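Local coordinates for p800 reaction center core protein (Heliobacterium modesticaldum, PDB 5V8K) that forms, with a second copy of itself, the core of a homodimeric photosynthetic reaction center that holds bacteriochlorophylls, a carotenoid, lipids, calcium and a 4Fe-4S cluster, at residues 129-134 against 138-143; 150-155 against 168-173. All coordinates share one frame; numbering follows the deposited sequence.

Interaction 1. Residues 129-134 against 138-143; sequences TLWGLH and YGILGP. With GBF (Bacteriochlorophyll g), chain O.
His-134 meets Tyr-138 and Gly-139 through both its backbone and its imidazole, while that same imidazole ligates a bacteriochlorophyll. Its carbonyl O accepts two bonds from successive amides: Gly-139 N lies 2.9 Å from His-134 O with an N-H...O angle of 164°, and Tyr-138 N gives a less straight one, N-H...O 149°.

The imidazole works through ND1, which lies 2.6 Å from the magnesium of the bacteriochlorophyll. CG stands anti to the backbone N (chi1 169°), beside the carbonyl carbon, which swings the ring between Tyr-138 CB and the macrocycle carbon CHB. The far nitrogen is then used as well: NE2 donates to a water whose O lies 2.8 Å from His-134 NE2; the onward link from this water to Gly-139 O is very short and so doubtful in detail. Magnesium on ND1 and the water on NE2 probably hold the ring's rotation. Tyr-138 CB lies over one imidazole face, 4.1 Å from the His-134 ring centroid, a CH-pi contact; the two aromatic rings themselves barely overlap. The phenol instead turns a face to the macrocycle, with Tyr-138 CE2 3.2 Å from the methine carbon CHD.

Trp-131 brings the edge of its indole to the same pigment, CE3 being 3.6 Å from C2B, and Trp-131 CZ2 touches Ile-140 CG2 at 4.2 Å. Ile-140 also pairs through its backbone with Glu-148.

Gly-139, with positive phi, is where the chain leaves the helix; there a CB would press on the preceding carbonyl O. The arrangement is that of a helix C-terminus ending in a glycine with positive phi, here built around the axial histidine of a bacteriochlorophyll at the end of helix 113-137, predicted to span the membrane.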
loop_
_atom_site.group_PDB
_atom_site.type_symbol
_atom_site.label_atom_id
_atom_site.label_comp_id
_atom_site.label_asym_id
_atom_site.label_seq_id
_atom_site.Cartn_x
_atom_site.Cartn_y
_atom_site.Cartn_z
ATOM N N THR A 129 -4.868 -48.976 -3.225
ATOM C CA THR A 129 -4.759 -50.344 -2.713
ATOM C C THR A 129 -3.355 -50.626 -2.202
ATOM O O THR A 129 -3.178 -51.134 -1.092
ATOM C CB THR A 129 -5.147 -51.344 -3.811
ATOM O OG1 THR A 129 -6.482 -51.065 -4.254
ATOM C CG2 THR A 129 -5.069 -52.788 -3.310
ATOM N N LEU A 130 -2.341 -50.284 -2.995
ATOM C CA LEU A 130 -0.969 -50.557 -2.588
ATOM C C LEU A 130 -0.604 -49.792 -1.321
ATOM O O LEU A 130 0.144 -50.298 -0.473
ATOM C CB LEU A 130 -0.001 -50.217 -3.724
ATOM C CG LEU A 130 -0.041 -51.053 -5.003
ATOM C CD1 LEU A 130 1.098 -50.624 -5.906
ATOM C CD2 LEU A 130 0.042 -52.562 -4.669
ATOM N N TRP A 131 -1.124 -48.577 -1.158
ATOM C CA TRP A 131 -0.765 -47.838 0.051
ATOM C C TRP A 131 -1.444 -48.432 1.278
ATOM O O TRP A 131 -0.829 -48.519 2.345
ATOM C CB TRP A 131 -1.106 -46.364 -0.070
ATOM C CG TRP A 131 -0.668 -45.638 1.188
ATOM C CD1 TRP A 131 -1.460 -45.050 2.129
ATOM C CD2 TRP A 131 0.683 -45.496 1.654
ATOM N NE1 TRP A 131 -0.674 -44.530 3.140
ATOM C CE2 TRP A 131 0.640 -44.794 2.863
ATOM C CE3 TRP A 131 1.927 -45.896 1.153
ATOM C CZ2 TRP A 131 1.801 -44.482 3.586
ATOM C CZ3 TRP A 131 3.069 -45.570 1.861
ATOM C CH2 TRP A 131 3.000 -44.890 3.060
ATOM N N GLY A 132 -2.724 -48.808 1.154
ATOM C CA GLY A 132 -3.361 -49.586 2.202
ATOM C C GLY A 132 -2.566 -50.833 2.579
ATOM O O GLY A 132 -2.460 -51.178 3.759
ATOM N N LEU A 133 -2.010 -51.531 1.575
ATOM C CA LEU A 133 -1.240 -52.751 1.827
ATOM C C LEU A 133 0.107 -52.431 2.463
ATOM O O LEU A 133 0.610 -53.199 3.296
ATOM C CB LEU A 133 -1.022 -53.532 0.521
ATOM C CG LEU A 133 -2.238 -54.110 -0.197
ATOM C CD1 LEU A 133 -1.810 -54.760 -1.500
ATOM C CD2 LEU A 133 -2.968 -55.107 0.663
ATOM N N HIS A 134 0.714 -51.309 2.072
ATOM C CA HIS A 134 1.957 -50.907 2.721
ATOM C C HIS A 134 1.723 -50.602 4.195
ATOM O O HIS A 134 2.481 -51.052 5.071
ATOM C CB HIS A 134 2.575 -49.679 2.054
ATOM C CG HIS A 134 3.684 -49.111 2.870
ATOM N ND1 HIS A 134 4.990 -49.505 2.708
ATOM C CD2 HIS A 134 3.672 -48.272 3.931
ATOM C CE1 HIS A 134 5.749 -48.881 3.589
ATOM N NE2 HIS A 134 4.974 -48.142 4.356
ATOM N N TYR A 138 3.697 -53.254 6.423
ATOM C CA TYR A 138 4.972 -52.629 6.772
ATOM C C TYR A 138 4.830 -51.469 7.740
ATOM O O TYR A 138 5.722 -51.252 8.553
ATOM C CB TYR A 138 5.696 -52.181 5.492
ATOM C CG TYR A 138 5.891 -53.386 4.564
ATOM C CD1 TYR A 138 6.928 -54.299 4.777
ATOM C CD2 TYR A 138 5.006 -53.641 3.513
ATOM C CE1 TYR A 138 7.095 -55.416 3.948
ATOM C CE2 TYR A 138 5.164 -54.735 2.685
ATOM C CZ TYR A 138 6.205 -55.628 2.904
ATOM O OH TYR A 138 6.350 -56.725 2.077
ATOM N N GLY A 139 3.732 -50.726 7.681
ATOM C CA GLY A 139 3.354 -49.852 8.764
ATOM C C GLY A 139 3.716 -48.404 8.519
ATOM O O GLY A 139 4.320 -48.030 7.513
ATOM N N ILE A 140 3.279 -47.584 9.468
ATOM C CA ILE A 140 3.661 -46.200 9.589
ATOM C C ILE A 140 4.031 -45.968 11.046
ATOM O O ILE A 140 3.965 -46.878 11.866
ATOM C CB ILE A 140 2.536 -45.239 9.149
ATOM C CG1 ILE A 140 1.281 -45.418 10.020
ATOM C CG2 ILE A 140 2.161 -45.452 7.682
ATOM C CD1 ILE A 140 0.269 -44.288 9.822
ATOM N N LEU A 141 4.375 -44.732 11.378
ATOM C CA LEU A 141 4.619 -44.422 12.776
ATOM C C LEU A 141 3.396 -44.809 13.604
ATOM O O LEU A 141 2.254 -44.510 13.237
ATOM C CB LEU A 141 4.951 -42.939 12.937
ATOM C CG LEU A 141 5.315 -42.505 14.356
ATOM C CD1 LEU A 141 6.643 -43.068 14.740
ATOM C CD2 LEU A 141 5.312 -40.967 14.456
ATOM N N GLY A 142 3.637 -45.534 14.692
ATOM C CA GLY A 142 2.588 -45.964 15.583
ATOM C C GLY A 142 2.572 -45.166 16.880
ATOM O O GLY A 142 3.418 -44.293 17.123
ATOM N N PRO A 143 1.601 -45.458 17.747
ATOM C CA PRO A 143 1.448 -44.648 18.969
ATOM C C PRO A 143 2.623 -44.755 19.901
ATOM O O PRO A 143 2.784 -43.903 20.781
ATOM C CB PRO A 143 0.185 -45.213 19.624
ATOM C CG PRO A 143 -0.455 -46.069 18.600
ATOM C CD PRO A 143 0.613 -46.544 17.674
HETATM MG MG GBF O . 6.355 -49.711 0.558
HETATM C CHA GBF O . 9.336 -49.480 2.402
HETATM C CHB GBF O . 6.485 -46.471 0.059
HETATM C CHC GBF O . 3.649 -50.185 -1.554
HETATM C CHD GBF O . 6.931 -53.257 0.515
HETATM N NA GBF O . 7.573 -48.280 1.184
HETATM C C1A GBF O . 8.608 -48.216 2.048
HETATM C C2A GBF O . 9.436 -46.964 1.957
HETATM C C3A GBF O . 8.259 -46.022 1.625
HETATM C C4A GBF O . 7.391 -46.990 0.889
HETATM C CMA GBF O . 7.515 -45.500 2.841
HETATM C CAA GBF O . 10.527 -47.082 0.899
HETATM C CBA GBF O . 10.900 -45.835 0.106
HETATM C CGA GBF O . 11.561 -46.207 -1.199
HETATM O O1A GBF O . 12.136 -47.266 -1.360
HETATM O O2A GBF O . 11.321 -45.387 -2.355
HETATM N NB GBF O . 5.313 -48.480 -0.697
HETATM C C1B GBF O . 5.386 -47.152 -0.650
HETATM C C2B GBF O . 4.367 -46.605 -1.415
HETATM C C3B GBF O . 3.579 -47.656 -1.842
HETATM C C4B GBF O . 4.176 -48.815 -1.323
HETATM C CMB GBF O . 4.175 -45.152 -1.719
HETATM C CAB GBF O . 2.362 -47.606 -2.687
HETATM C CBB GBF O . 1.630 -46.578 -3.081
HETATM N NC GBF O . 5.494 -51.357 -0.288
HETATM C C1C GBF O . 4.422 -51.381 -1.084
HETATM C C2C GBF O . 3.820 -52.615 -1.652
HETATM C C3C GBF O . 4.893 -53.395 -0.994
HETATM C C4C GBF O . 5.801 -52.676 -0.230
HETATM C CMC GBF O . 2.429 -52.844 -1.073
HETATM C CAC GBF O . 5.014 -54.881 -1.082
HETATM C CBC GBF O . 4.060 -55.726 -1.893
HETATM N ND GBF O . 7.690 -51.087 1.210
HETATM C C1D GBF O . 7.893 -52.398 1.223
HETATM C C2D GBF O . 9.184 -53.041 1.990
HETATM C C3D GBF O . 9.575 -51.767 2.359
HETATM C C4D GBF O . 8.779 -50.666 1.947
HETATM C CMD GBF O . 9.791 -54.389 2.247
HETATM C CAD GBF O . 10.636 -51.243 3.231
HETATM O OBD GBF O . 11.700 -51.716 3.729
HETATM C CBD GBF O . 10.552 -49.773 3.212
HETATM C CGD GBF O . 10.369 -49.227 4.592
HETATM O O1D GBF O . 11.208 -48.478 5.062
HETATM O O2D GBF O . 9.186 -49.592 5.365
HETATM C CED GBF O . 8.467 -48.660 6.177
HETATM C C1 GBF O . 12.389 -45.032 -3.212
HETATM C C2 GBF O . 12.002 -45.375 -4.630
HETATM C C3 GBF O . 11.481 -44.487 -5.475
HETATM C C4 GBF O . 11.235 -43.083 -5.043
HETATM C C5 GBF O . 11.111 -44.920 -6.871
HETATM C C6 GBF O . 12.286 -44.985 -7.832
HETATM C C7 GBF O . 11.704 -45.235 -9.207
HETATM C C8 GBF O . 12.417 -45.080 -10.333
HETATM C C9 GBF O . 13.855 -44.627 -10.249
HETATM C C10 GBF O . 11.764 -45.340 -11.669
HETATM O O HOH W 1 5.772 -46.390 6.387
#

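Interaction 2. Residues 150-155 against 168-173; sequences TGLSFD and NHVAFG. With GBF (Bacteriochlorophyll g), chain P.
Leu-152 and Phe-154 make an apolar packing contact with Val-170, laying the loop that follows strand 147-148 against helix 162-186. No hydrogen bond crosses between the two segments. Val-170 divides its branches between the partners: with CG1 anti to the backbone N (chi1 -179°) and CG2 beside it, Leu-152 CD1 reaches Val-170 CG2 at 3.7 Å, while Phe-154 CZ meets Val-170 CG1 at 4.0 Å. Both loop side chains cross the valine at about a right angle. Phe-154 presents its ring edge here, and the edge also serves a bacteriochlorophyll, CD1 lying 3.4 Å from the vinyl carbon CBB. Ala-171 CB packs 3.3 Å from CAB of the same vinyl group. Further along the helix, Phe-172 sets a face over the methyl CMC, with CE2 3.4 Å from C4C. With Phe-172 replaced by an alanine, the ring over CMC is gone, and the macrocycle is likely to be left with a gap on that side. The loop is held at its start by backbone bonds of Thr-150 with Met-135 and Gly-151 with Ala-136, and by Ser-153 with Ala-163, which places it across the ends of helices 113-137 and 162-186.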
loop_
_atom_site.group_PDB
_atom_site.type_symbol
_atom_site.label_atom_id
_atom_site.label_comp_id
_atom_site.label_asym_id
_atom_site.label_seq_id
_atom_site.Cartn_x
_atom_site.Cartn_y
_atom_site.Cartn_z
ATOM N N THR A 150 -0.098 -51.641 10.464
ATOM C CA THR A 150 -1.408 -51.254 10.968
ATOM C C THR A 150 -2.381 -52.432 11.066
ATOM O O THR A 150 -3.330 -52.374 11.859
ATOM C CB THR A 150 -2.003 -50.144 10.092
ATOM O OG1 THR A 150 -2.313 -50.637 8.782
ATOM C CG2 THR A 150 -1.018 -48.965 9.960
ATOM N N GLY A 151 -2.150 -53.505 10.314
ATOM C CA GLY A 151 -3.198 -54.470 10.063
ATOM C C GLY A 151 -4.200 -53.903 9.063
ATOM O O GLY A 151 -4.000 -52.844 8.472
ATOM N N LEU A 152 -5.295 -54.637 8.879
ATOM C CA LEU A 152 -6.312 -54.311 7.887
ATOM C C LEU A 152 -7.672 -54.658 8.471
ATOM O O LEU A 152 -7.902 -55.802 8.859
ATOM C CB LEU A 152 -6.083 -55.080 6.579
ATOM C CG LEU A 152 -6.945 -54.706 5.375
ATOM C CD1 LEU A 152 -6.752 -53.255 4.962
ATOM C CD2 LEU A 152 -6.623 -55.649 4.225
ATOM N N SER A 153 -8.568 -53.677 8.537
ATOM C CA SER A 153 -9.919 -53.907 9.032
ATOM C C SER A 153 -10.899 -53.103 8.192
ATOM O O SER A 153 -10.574 -52.020 7.706
ATOM C CB SER A 153 -10.058 -53.526 10.511
ATOM O OG SER A 153 -11.422 -53.459 10.889
ATOM N N PHE A 154 -12.102 -53.643 8.018
ATOM C CA PHE A 154 -13.141 -52.963 7.255
ATOM C C PHE A 154 -14.335 -52.594 8.125
ATOM O O PHE A 154 -15.450 -52.468 7.625
ATOM C CB PHE A 154 -13.580 -53.808 6.061
ATOM C CG PHE A 154 -12.487 -54.026 5.061
ATOM C CD1 PHE A 154 -12.215 -53.080 4.080
ATOM C CD2 PHE A 154 -11.704 -55.163 5.120
ATOM C CE1 PHE A 154 -11.195 -53.278 3.174
ATOM C CE2 PHE A 154 -10.687 -55.367 4.218
ATOM C CZ PHE A 154 -10.429 -54.427 3.243
ATOM N N ASP A 155 -14.111 -52.377 9.422
ATOM C CA ASP A 155 -15.177 -51.935 10.322
ATOM C C ASP A 155 -15.313 -50.418 10.209
ATOM O O ASP A 155 -14.822 -49.647 11.034
ATOM C CB ASP A 155 -14.892 -52.369 11.753
ATOM C CG ASP A 155 -16.038 -52.061 12.697
ATOM O OD1 ASP A 155 -17.160 -51.748 12.211
ATOM O OD2 ASP A 155 -15.812 -52.146 13.926
ATOM N N ASN A 168 -9.785 -48.264 4.757
ATOM C CA ASN A 168 -10.340 -47.147 3.991
ATOM C C ASN A 168 -9.635 -47.002 2.649
ATOM O O ASN A 168 -10.279 -46.749 1.626
ATOM C CB ASN A 168 -10.232 -45.854 4.789
ATOM C CG ASN A 168 -10.549 -44.634 3.960
ATOM O OD1 ASN A 168 -11.708 -44.366 3.651
ATOM N ND2 ASN A 168 -9.519 -43.885 3.576
ATOM N N HIS A 169 -8.314 -47.193 2.624
ATOM C CA HIS A 169 -7.581 -47.060 1.367
ATOM C C HIS A 169 -7.907 -48.197 0.415
ATOM O O HIS A 169 -8.202 -47.966 -0.766
ATOM C CB HIS A 169 -6.089 -46.996 1.637
ATOM C CG HIS A 169 -5.672 -45.719 2.279
ATOM N ND1 HIS A 169 -5.906 -45.451 3.611
ATOM C CD2 HIS A 169 -5.102 -44.609 1.766
ATOM C CE1 HIS A 169 -5.452 -44.248 3.898
ATOM N NE2 HIS A 169 -4.967 -43.715 2.795
ATOM N N VAL A 170 -7.877 -49.427 0.917
ATOM C CA VAL A 170 -8.208 -50.588 0.100
ATOM C C VAL A 170 -9.619 -50.459 -0.448
ATOM O O VAL A 170 -9.893 -50.827 -1.600
ATOM C CB VAL A 170 -8.031 -51.874 0.929
ATOM C CG1 VAL A 170 -8.353 -53.112 0.099
ATOM C CG2 VAL A 170 -6.620 -51.964 1.471
ATOM N N ALA A 171 -10.541 -49.916 0.358
ATOM C CA ALA A 171 -11.914 -49.774 -0.113
ATOM C C ALA A 171 -11.970 -48.774 -1.251
ATOM O O ALA A 171 -12.629 -49.013 -2.264
ATOM C CB ALA A 171 -12.836 -49.367 1.035
ATOM N N PHE A 172 -11.236 -47.672 -1.129
ATOM C CA PHE A 172 -11.163 -46.727 -2.233
ATOM C C PHE A 172 -10.567 -47.382 -3.466
ATOM O O PHE A 172 -10.974 -47.078 -4.587
ATOM C CB PHE A 172 -10.354 -45.480 -1.832
ATOM C CG PHE A 172 -11.208 -44.333 -1.357
ATOM C CD1 PHE A 172 -11.836 -43.483 -2.269
ATOM C CD2 PHE A 172 -11.387 -44.103 0.001
ATOM C CE1 PHE A 172 -12.624 -42.446 -1.842
ATOM C CE2 PHE A 172 -12.163 -43.066 0.440
ATOM C CZ PHE A 172 -12.795 -42.225 -0.486
ATOM N N GLY A 173 -9.627 -48.301 -3.286
ATOM C CA GLY A 173 -9.121 -49.046 -4.424
ATOM C C GLY A 173 -10.219 -49.824 -5.114
ATOM O O GLY A 173 -10.395 -49.733 -6.328
HETATM MG MG GBF P . -13.828 -44.279 4.711
HETATM C CHA GBF P . -13.448 -41.518 6.823
HETATM C CHB GBF P . -12.937 -46.272 7.152
HETATM C CHC GBF P . -15.021 -46.808 2.646
HETATM C CHD GBF P . -14.947 -41.949 2.233
HETATM N NA GBF P . -13.291 -43.970 6.574
HETATM C C1A GBF P . -13.096 -42.887 7.341
HETATM C C2A GBF P . -13.320 -43.190 8.785
HETATM C C3A GBF P . -12.588 -44.535 8.797
HETATM C C4A GBF P . -12.944 -44.955 7.411
HETATM C CMA GBF P . -11.064 -44.557 8.961
HETATM C CAA GBF P . -14.813 -43.361 9.039
HETATM C CBA GBF P . -15.214 -43.243 10.496
HETATM C CGA GBF P . -16.724 -43.354 10.532
HETATM O O1A GBF P . -17.323 -43.787 9.558
HETATM O O2A GBF P . -17.456 -43.123 11.772
HETATM N NB GBF P . -13.976 -46.289 4.913
HETATM C C1B GBF P . -13.498 -46.972 5.955
HETATM C C2B GBF P . -13.692 -48.330 5.707
HETATM C C3B GBF P . -14.283 -48.434 4.442
HETATM C C4B GBF P . -14.428 -47.132 3.975
HETATM C CMB GBF P . -13.288 -49.441 6.655
HETATM C CAB GBF P . -14.706 -49.653 3.698
HETATM C CBB GBF P . -14.763 -50.884 4.148
HETATM N NC GBF P . -14.758 -44.331 2.882
HETATM C C1C GBF P . -15.151 -45.411 2.195
HETATM C C2C GBF P . -15.754 -45.413 0.840
HETATM C C3C GBF P . -15.688 -43.944 0.874
HETATM C C4C GBF P . -15.111 -43.379 2.005
HETATM C CMC GBF P . -14.792 -46.048 -0.153
HETATM C CAC GBF P . -16.166 -43.080 -0.243
HETATM C CBC GBF P . -16.795 -43.640 -1.499
HETATM N ND GBF P . -14.142 -42.311 4.468
HETATM C C1D GBF P . -14.524 -41.455 3.549
HETATM C C2D GBF P . -14.616 -39.870 3.844
HETATM C C3D GBF P . -14.158 -40.104 5.138
HETATM C C4D GBF P . -13.883 -41.450 5.511
HETATM C CMD GBF P . -15.003 -38.680 3.045
HETATM C CAD GBF P . -14.026 -39.291 6.368
HETATM O OBD GBF P . -13.887 -38.048 6.591
HETATM C CBD GBF P . -13.589 -40.190 7.473
HETATM C CGD GBF P . -12.260 -39.808 8.060
HETATM O O1D GBF P . -11.213 -40.032 7.495
HETATM O O2D GBF P . -12.138 -39.192 9.348
HETATM C CED GBF P . -10.860 -38.661 9.696
#

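Overall arrangement
Coming from the N terminus, helix 113-137 runs into interaction 1, which closes the C-terminal end of the helix, with three helical residues between its segments. The chain then forms strand 140-141, returns antiparallel through 147-148, and enters the loop of interaction 2, closed over twelve intervening residues by helix 162-186. The two contacts follow in series, neither nested nor crossed, with centres about 10 Å apart. They meet directly where the two helices pack: Gly-132 CA is 3.8 Å from His-169 CB, and Thr-129 OG1 is 3.3 Å from Gly-173 CA. Trp-131 and His-169 add an edge-to-face pair. Together the contacts join two consecutive helices predicted to span the membrane and the hairpin between them, beside several bacteriochlorophylls.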